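PDB 5HQA: alpha-glucosidase from Pseudoalteromonas sp. K8, which is a chloride-activated glycoside hydrolase of family 97 that acts on alpha-glucosides, with a calcium ion bound at its sugar-binding site. Local coordinates for residues Thr84-Lys89 with Gly94-Val99. Sequence-based numbering, arbitrary orientation.
With FMT (formic acid), chain I.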
loop_
_atom_site.group_PDB
_atom_site.type_symbol
_atom_site.label_atom_id
_atom_site.label_comp_id
_atom_site.label_asym_id
_atom_site.label_seq_id
_atom_site.Cartn_x
_atom_site.Cartn_y
_atom_site.Cartn_z
ATOM N N THR A 84 -28.883 -6.214 0.356
ATOM C CA THR A 84 -28.545 -7.485 0.975
ATOM C C THR A 84 -29.449 -8.543 0.361
ATOM O O THR A 84 -30.680 -8.435 0.435
ATOM C CB THR A 84 -28.708 -7.423 2.490
ATOM O OG1 THR A 84 -27.898 -6.358 3.003
ATOM C CG2 THR A 84 -28.263 -8.736 3.116
ATOM N N VAL A 85 -28.838 -9.542 -0.272
ATOM C CA VAL A 85 -29.552 -10.608 -0.964
ATOM C C VAL A 85 -29.426 -11.865 -0.124
ATOM O O VAL A 85 -28.311 -12.299 0.176
ATOM C CB VAL A 85 -28.990 -10.834 -2.375
ATOM C CG1 VAL A 85 -29.809 -11.881 -3.098
ATOM C CG2 VAL A 85 -28.966 -9.522 -3.150
ATOM N N THR A 86 -30.557 -12.446 0.269
ATOM C CA THR A 86 -30.550 -13.647 1.093
ATOM C C THR A 86 -30.828 -14.857 0.215
ATOM O O THR A 86 -31.790 -14.854 -0.562
ATOM C CB THR A 86 -31.581 -13.556 2.217
ATOM O OG1 THR A 86 -31.228 -12.477 3.083
ATOM C CG2 THR A 86 -31.603 -14.844 3.024
ATOM N N PHE A 87 -29.979 -15.876 0.337
ATOM C CA PHE A 87 -30.106 -17.132 -0.387
ATOM C C PHE A 87 -30.428 -18.245 0.596
ATOM O O PHE A 87 -29.901 -18.269 1.713
ATOM C CB PHE A 87 -28.813 -17.497 -1.120
ATOM C CG PHE A 87 -28.360 -16.476 -2.115
ATOM C CD1 PHE A 87 -28.778 -16.543 -3.437
ATOM C CD2 PHE A 87 -27.497 -15.460 -1.739
ATOM C CE1 PHE A 87 -28.352 -15.603 -4.362
ATOM C CE2 PHE A 87 -27.068 -14.523 -2.661
ATOM C CZ PHE A 87 -27.494 -14.596 -3.974
ATOM N N ALA A 88 -31.257 -19.189 0.172
ATOM C CA ALA A 88 -31.571 -20.322 1.025
ATOM C C ALA A 88 -31.703 -21.581 0.183
ATOM O O ALA A 88 -32.186 -21.538 -0.952
ATOM C CB ALA A 88 -32.857 -20.090 1.825
ATOM N N LYS A 89 -31.264 -22.695 0.757
ATOM C CA LYS A 89 -31.386 -24.016 0.179
ATOM C C LYS A 89 -32.116 -24.909 1.173
ATOM O O LYS A 89 -31.759 -24.923 2.360
ATOM C CB LYS A 89 -29.992 -24.596 -0.146
ATOM C CG LYS A 89 -29.995 -26.031 -0.656
ATOM C CD LYS A 89 -28.566 -26.501 -0.908
ATOM C CE LYS A 89 -28.515 -27.889 -1.546
ATOM N NZ LYS A 89 -28.945 -28.986 -0.625
ATOM N N GLY A 94 -29.069 -28.347 3.487
ATOM C CA GLY A 94 -29.519 -27.004 3.208
ATOM C C GLY A 94 -28.759 -25.979 4.027
ATOM O O GLY A 94 -27.809 -26.285 4.752
ATOM N N GLY A 95 -29.194 -24.735 3.898
ATOM C CA GLY A 95 -28.534 -23.655 4.596
ATOM C C GLY A 95 -29.000 -22.320 4.068
ATOM O O GLY A 95 -29.871 -22.233 3.194
ATOM N N THR A 96 -28.417 -21.272 4.632
ATOM C CA THR A 96 -28.749 -19.933 4.187
ATOM C C THR A 96 -27.534 -19.042 4.369
ATOM O O THR A 96 -26.718 -19.244 5.273
ATOM C CB THR A 96 -29.964 -19.369 4.938
ATOM O OG1 THR A 96 -30.316 -18.091 4.391
ATOM C CG2 THR A 96 -29.663 -19.216 6.425
ATOM N N TYR A 97 -27.405 -18.077 3.469
ATOM C CA TYR A 97 -26.391 -17.048 3.597
ATOM C C TYR A 97 -26.871 -15.839 2.822
ATOM O O TYR A 97 -27.773 -15.933 1.986
ATOM C CB TYR A 97 -25.012 -17.511 3.113
ATOM C CG TYR A 97 -24.862 -17.707 1.620
ATOM C CD1 TYR A 97 -25.105 -18.944 1.036
ATOM C CD2 TYR A 97 -24.422 -16.663 0.802
ATOM C CE1 TYR A 97 -24.937 -19.137 -0.334
ATOM C CE2 TYR A 97 -24.258 -16.844 -0.561
ATOM C CZ TYR A 97 -24.514 -18.082 -1.123
ATOM O OH TYR A 97 -24.343 -18.260 -2.473
ATOM N N SER A 98 -26.278 -14.698 3.134
ATOM C CA SER A 98 -26.592 -13.466 2.441
ATOM C C SER A 98 -25.327 -12.892 1.834
ATOM O O SER A 98 -24.216 -13.173 2.289
ATOM C CB SER A 98 -27.242 -12.449 3.386
ATOM O OG SER A 98 -28.488 -12.944 3.864
ATOM N N VAL A 99 -25.497 -12.103 0.782
ATOM C CA VAL A 99 -24.410 -11.316 0.220
ATOM C C VAL A 99 -24.857 -9.862 0.222
ATOM O O VAL A 99 -25.961 -9.545 -0.239
ATOM C CB VAL A 99 -24.024 -11.785 -1.193
ATOM C CG1 VAL A 99 -22.824 -11.003 -1.685
ATOM C CG2 VAL A 99 -23.656 -13.260 -1.172
HETATM C C FMT I . -29.886 -5.252 6.070
HETATM O O1 FMT I . -29.499 -6.421 6.056
HETATM O O2 FMT I . -29.427 -4.385 6.821
#
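Phe87 and Tyr97 are a hydrogen-bonded antiparallel pair whose rings run near parallel, planes at 30°, yet are slid so far apart that they barely overlap; Phe87 CD2 meets Tyr97 CE2 at 3.7 Å. Val99 CG2 approaches Phe87 CE2 obliquely at 3.9 Å. This face, with Val85, Phe87, Tyr97 and Val99, is mainly apolar, Lys89 being its charged residue near the turn. Tyr97 N donates to Phe87 O at 3.1 Å; in one of two modelled conformers Thr96 OG1 also donates to that oxygen, from the opposite face of the carbonyl plane. Two residues further along, on the face that carries Ala88 and Thr96, the non-hydrogen-bonded pair Thr86 and Ser98 join their hydroxyls, OG1 to OG, in a 2.9 Å hydrogen bond. Straight backbone bonds continue the ladder, Val85 N to Val99 O at one end and Lys89 N to Gly95 O (2.8 Å) near the turn, where Lys89 NZ is hydrogen-bonded to Gln93 O. This is the turn end of the hairpin 75-89/95-104 in the N-terminal region of the enzyme; strands 53-67 and 107-114 flank it within one antiparallel sheet, and Ile14 of strand 10-15 packs on Val85 and Phe87.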